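PDB 4B4H: beta-1,4-exocellulase from Thermobifida fusca, which probably hydrolyses beta-1,4 glycosidic links of cellulose as a family 6 cellobiohydrolase, of which this chain is the catalytic domain. Local coordinates for residues Asp374-Asp378 with Pro379-Gly383; His403-Ser406 with Ala407-Arg410. All coordinates share one frame; numbering follows the deposited sequence.

Contact 1: residues Asp374-Asp378 with Pro379-Gly383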
loop_
_atom_site.group_PDB
_atom_site.type_symbol
_atom_site.label_atom_id
_atom_site.label_comp_id
_atom_site.label_asym_id
_atom_site.label_seq_id
_atom_site.Cartn_x
_atom_site.Cartn_y
_atom_site.Cartn_z
ATOM N N ASP A 374 1.024 18.192 -4.652
ATOM C CA ASP A 374 1.628 17.182 -5.518
ATOM C C ASP A 374 0.776 17.081 -6.776
ATOM O O ASP A 374 -0.391 16.704 -6.700
ATOM C CB ASP A 374 1.691 15.826 -4.790
ATOM C CG ASP A 374 2.539 14.781 -5.525
ATOM O OD1 ASP A 374 2.411 14.630 -6.759
ATOM O OD2 ASP A 374 3.314 14.066 -4.845
ATOM N N ARG A 375 1.364 17.419 -7.926
ATOM C CA ARG A 375 0.600 17.544 -9.167
ATOM C C ARG A 375 0.085 16.205 -9.703
ATOM O O ARG A 375 -0.842 16.184 -10.504
ATOM C CB ARG A 375 1.376 18.336 -10.230
ATOM C CG ARG A 375 1.443 19.833 -9.947
ATOM C CD ARG A 375 1.510 20.643 -11.229
ATOM N NE ARG A 375 0.298 20.459 -12.033
ATOM C CZ ARG A 375 0.046 21.087 -13.178
ATOM N NH1 ARG A 375 0.907 21.975 -13.667
ATOM N NH2 ARG A 375 -1.084 20.843 -13.826
ATOM N N MET A 376 0.632 15.091 -9.224
ATOM C CA MET A 376 0.041 13.785 -9.548
ATOM C C MET A 376 -1.411 13.627 -9.051
ATOM O O MET A 376 -2.128 12.726 -9.497
ATOM C CB MET A 376 0.952 12.633 -9.111
ATOM C CG MET A 376 2.027 12.287 -10.148
ATOM S SD MET A 376 1.429 11.776 -11.793
ATOM C CE MET A 376 0.967 10.076 -11.478
ATOM N N CYS A 377 -1.848 14.510 -8.157
ATOM C CA CYS A 377 -3.236 14.533 -7.684
ATOM C C CYS A 377 -4.107 15.521 -8.450
ATOM O O CYS A 377 -5.322 15.620 -8.219
ATOM C CB CYS A 377 -3.271 14.869 -6.203
ATOM S SG CYS A 377 -2.639 13.491 -5.240
ATOM N N ASP A 378 -3.470 16.254 -9.348
ATOM C CA ASP A 378 -4.103 17.320 -10.115
ATOM C C ASP A 378 -4.630 16.705 -11.414
ATOM O O ASP A 378 -3.858 16.137 -12.188
ATOM C CB ASP A 378 -3.046 18.411 -10.374
ATOM C CG ASP A 378 -3.523 19.546 -11.277
ATOM O OD1 ASP A 378 -4.711 19.603 -11.699
ATOM O OD2 ASP A 378 -2.657 20.413 -11.547
ATOM N N PRO A 379 -5.958 16.777 -11.641
ATOM C CA PRO A 379 -6.521 16.163 -12.842
ATOM C C PRO A 379 -5.847 16.646 -14.125
ATOM O O PRO A 379 -5.676 15.866 -15.056
ATOM C CB PRO A 379 -7.983 16.611 -12.840
ATOM C CG PRO A 379 -8.236 17.294 -11.552
ATOM C CD PRO A 379 -6.994 17.271 -10.720
ATOM N N THR A 380 -5.431 17.914 -14.135
ATOM C CA THR A 380 -4.909 18.557 -15.336
ATOM C C THR A 380 -3.438 18.244 -15.615
ATOM O O THR A 380 -2.932 18.545 -16.696
ATOM C CB THR A 380 -5.052 20.102 -15.268
ATOM O OG1 THR A 380 -4.144 20.607 -14.289
ATOM C CG2 THR A 380 -6.463 20.527 -14.898
ATOM N N TYR A 381 -2.735 17.672 -14.643
ATOM C CA TYR A 381 -1.312 17.364 -14.813
ATOM C C TYR A 381 -1.062 16.363 -15.951
ATOM O O TYR A 381 -1.781 15.377 -16.104
ATOM C CB TYR A 381 -0.729 16.858 -13.491
ATOM C CG TYR A 381 0.761 16.581 -13.494
ATOM C CD1 TYR A 381 1.685 17.612 -13.733
ATOM C CD2 TYR A 381 1.256 15.302 -13.233
ATOM C CE1 TYR A 381 3.051 17.364 -13.720
ATOM C CE2 TYR A 381 2.624 15.046 -13.206
ATOM C CZ TYR A 381 3.514 16.080 -13.462
ATOM O OH TYR A 381 4.864 15.827 -13.448
ATOM N N GLN A 382 -0.050 16.639 -16.765
ATOM C CA GLN A 382 0.216 15.856 -17.961
ATOM C C GLN A 382 1.324 14.825 -17.763
ATOM O O GLN A 382 1.815 14.234 -18.727
ATOM C CB GLN A 382 0.468 16.770 -19.175
ATOM C CG GLN A 382 -0.779 17.476 -19.708
ATOM C CD GLN A 382 -1.903 16.526 -20.123
ATOM O OE1 GLN A 382 -1.689 15.334 -20.371
ATOM N NE2 GLN A 382 -3.109 17.058 -20.209
ATOM N N GLY A 383 1.710 14.624 -16.505
ATOM C CA GLY A 383 2.576 13.521 -16.141
ATOM C C GLY A 383 4.050 13.826 -16.226
ATOM O O GLY A 383 4.456 14.960 -16.511
HETATM O O HOH W 1 -1.421 20.929 -16.970
#

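Contact 2: residues His403-Ser406 with Ala407-Arg410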
loop_
_atom_site.group_PDB
_atom_site.type_symbol
_atom_site.label_atom_id
_atom_site.label_comp_id
_atom_site.label_asym_id
_atom_site.label_seq_id
_atom_site.Cartn_x
_atom_site.Cartn_y
_atom_site.Cartn_z
ATOM N N HIS A 403 -8.232 13.527 4.429
ATOM C CA HIS A 403 -9.499 14.217 4.662
ATOM C C HIS A 403 -10.579 13.510 3.905
ATOM O O HIS A 403 -10.323 12.918 2.874
ATOM C CB HIS A 403 -9.406 15.664 4.194
ATOM C CG HIS A 403 -8.696 16.579 5.162
ATOM N ND1 HIS A 403 -9.049 17.867 5.324
ATOM C CD2 HIS A 403 -7.645 16.344 6.051
ATOM C CE1 HIS A 403 -8.251 18.439 6.251
ATOM N NE2 HIS A 403 -7.399 17.505 6.700
ATOM N N TRP A 404 -11.800 13.578 4.415
ATOM C CA TRP A 404 -12.903 12.858 3.811
ATOM C C TRP A 404 -13.229 13.343 2.415
ATOM O O TRP A 404 -13.359 14.546 2.189
ATOM C CB TRP A 404 -14.136 12.923 4.700
ATOM C CG TRP A 404 -15.116 11.872 4.284
ATOM C CD1 TRP A 404 -16.320 12.055 3.621
ATOM C CD2 TRP A 404 -14.962 10.421 4.419
ATOM N NE1 TRP A 404 -16.921 10.847 3.368
ATOM C CE2 TRP A 404 -16.156 9.828 3.823
ATOM C CE3 TRP A 404 -13.986 9.585 4.957
ATOM C CZ2 TRP A 404 -16.358 8.460 3.795
ATOM C CZ3 TRP A 404 -14.195 8.209 4.922
ATOM C CH2 TRP A 404 -15.352 7.660 4.358
ATOM N N PHE A 405 -13.357 12.413 1.467
ATOM C CA PHE A 405 -13.607 12.752 0.059
ATOM C C PHE A 405 -14.904 12.079 -0.374
ATOM O O PHE A 405 -14.892 10.921 -0.797
ATOM C CB PHE A 405 -12.413 12.276 -0.783
ATOM C CG PHE A 405 -12.372 12.797 -2.203
ATOM C CD1 PHE A 405 -13.279 13.732 -2.687
ATOM C CD2 PHE A 405 -11.378 12.339 -3.065
ATOM C CE1 PHE A 405 -13.207 14.185 -4.003
ATOM C CE2 PHE A 405 -11.296 12.783 -4.373
ATOM C CZ PHE A 405 -12.215 13.711 -4.852
ATOM N N SER A 406 -16.019 12.804 -0.237
ATOM C CA SER A 406 -17.352 12.206 -0.383
ATOM C C SER A 406 -17.666 11.749 -1.808
ATOM O O SER A 406 -18.133 10.620 -2.027
ATOM C CB SER A 406 -18.442 13.155 0.138
ATOM O OG SER A 406 -19.689 12.481 0.203
ATOM N N ALA A 407 -17.426 12.623 -2.781
ATOM C CA ALA A 407 -17.533 12.235 -4.181
ATOM C C ALA A 407 -16.787 10.916 -4.472
ATOM O O ALA A 407 -17.345 10.010 -5.103
ATOM C CB ALA A 407 -17.065 13.361 -5.098
ATOM N N GLN A 408 -15.565 10.780 -3.968
ATOM C CA GLN A 408 -14.800 9.551 -4.165
ATOM C C GLN A 408 -15.384 8.355 -3.420
ATOM O O GLN A 408 -15.375 7.244 -3.946
ATOM C CB GLN A 408 -13.341 9.751 -3.756
ATOM C CG GLN A 408 -12.388 8.670 -4.258
ATOM C CD GLN A 408 -11.091 8.611 -3.470
ATOM O OE1 GLN A 408 -11.048 8.948 -2.291
ATOM N NE2 GLN A 408 -10.031 8.173 -4.129
ATOM N N PHE A 409 -15.873 8.568 -2.200
ATOM C CA PHE A 409 -16.480 7.449 -1.473
ATOM C C PHE A 409 -17.743 6.922 -2.171
ATOM O O PHE A 409 -17.910 5.712 -2.336
ATOM C CB PHE A 409 -16.760 7.781 -0.004
ATOM C CG PHE A 409 -17.331 6.625 0.770
ATOM C CD1 PHE A 409 -16.495 5.710 1.422
ATOM C CD2 PHE A 409 -18.715 6.452 0.854
ATOM C CE1 PHE A 409 -17.036 4.645 2.135
ATOM C CE2 PHE A 409 -19.249 5.380 1.556
ATOM C CZ PHE A 409 -18.409 4.488 2.199
ATOM N N ARG A 410 -18.635 7.824 -2.565
ATOM C CA ARG A 410 -19.830 7.414 -3.318
ATOM C C ARG A 410 -19.497 6.620 -4.587
ATOM O O ARG A 410 -20.158 5.620 -4.892
ATOM C CB ARG A 410 -20.705 8.623 -3.671
ATOM C CG ARG A 410 -21.372 9.252 -2.467
ATOM C CD ARG A 410 -21.853 10.654 -2.773
ATOM N NE ARG A 410 -22.944 10.714 -3.747
ATOM C CZ ARG A 410 -23.104 11.702 -4.631
ATOM N NH1 ARG A 410 -22.233 12.704 -4.684
ATOM N NH2 ARG A 410 -24.127 11.686 -5.472
HETATM O O HOH W 2 -20.610 13.747 -2.626
#

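Contact 1: residues Asp374-Asp378 with Pro379-Gly383
Arg375 sets its CB over one face of the Tyr381 ring, 3.9 Å from the centroid, in a CH-pi contact offset toward CD1. From there the chain bends at chi3 (63°), which keeps the guanidinium beside the same residue: Tyr381 CD1 sits over one face of the group, and the two planes are 50° apart. Met376 SD instead lies in the ring plane, at the CD2–CE2 edge and 4.9 Å from the centroid, a Met-aromatic contact.

Polar contacts centre on Asp378. Its OD2 forms a salt bridge with Arg375 NH2 at 2.8 Å, and NE also reaches OD2, though both hydrogen bonds are weak in angle. OD1 accepts two bonds from Thr380, one from OG1 at 2.8 Å and one from N at 3.1 Å, both arriving from the same face of the carboxylate. With CG anti to the backbone N (chi1 175°), the carboxylate is carried to where both partners can reach it. Without the carboxylate, as with an alanine here, the Arg375 guanidinium would probably lose its counter-charge and turn more freely, and Thr380 N and OG1 would lose this acceptor.

These contacts join a short 3-10 segment, 375-377, to the type I beta turn Asp378-Tyr381. The 3-10 segment is entered through an Asx turn, in which Asp374 OD1 accepts from Met376 N, and it carries Cys377, disulfide-bonded to Cys327. The Cys377 side chain lies about 5 Å from that of Asp359, the predicted proton acceptor, and near Trp326, predicted to bind substrate. In the turn, Tyr381 N donates to Asp378 O at 3.1 Å.

Water 1 accepts from Arg375 NH2 and donates to Thr380 O, its oxygen 2.8 Å from that carbonyl oxygen. The phenol OH of Tyr381 bonds outside the turn, to Asn384 ND2.

Contact 2: residues His403-Ser406 with Ala407-Arg410
Phe405 turns one face of its ring to Gln408, whose CB overlaps the rim on the CD2 side, 3.7 Å from the ring centroid in a CH-pi contact. The CB of Gln408 comes as close as 3.3 Å to Phe405 CD2, and the two side chains run at about a right angle. With chi2 at -160° the glutamine chain runs on extended, which carries its amide out past the CD2 side of the ring, OE1 near CD2 and the amide plane turned 42° from the ring plane. Ala407 adds its methyl group obliquely near Phe405 CE1.

A second aromatic contact is made by Trp404. The indole CZ2 lies over a face of the Phe409 ring, 3.6 Å from CD1. The planes are inclined at 40°, so the pair is neither a parallel stack nor a T-shaped one. Trp404 also touches Lys21, and Phe409 touches Ala22, both on helix 16-24, so the pair packs the start of helix 406-414 against that helix.

The backbone starts helix 406-414 here, with Phe405 as N-cap residue. Phe409 N donates to Phe405 O at 2.9 Å and Arg410 N to Ser406 O, the first i to i+4 bonds of the helix. The start of this helix also lies close to the predicted active site, the Gln408 side chain being about 4 Å from that of Asp359, the predicted proton acceptor.

Water 2 accepts from Arg410 NH1 at 2.8 Å and reaches Ser406 OG only weakly. The stronger partner of that hydroxyl is OE2 of Glu25, which is also hydrogen-bonded to Trp404 NE1. Two bonds to one carboxylate oxygen beside the start of a helix would probably favour the charged form of Glu25, while the bond from NE1 helps to hold the indole in its orientation against Phe409.

Both contacts lie in the C-terminal part of the chain, beyond strand 346-350, and follow one another in series without nesting or crossing. Contact 1 comes first, closing a tight turn within the long loop between that strand and helix 406-414; the 3-10 segment before the turn is tied by the Cys377–Cys327 disulfide to an earlier loop, consistent with a place among the loops that enclose the substrate tunnel in family 6 cellobiohydrolases. Contact 2 ends the same loop at the start of helix 406-414, which it joins to helix 16-24 near the N terminus. Their centres are 19 Å apart and they do not touch, yet Cys377 and Gln408 both approach Asp359.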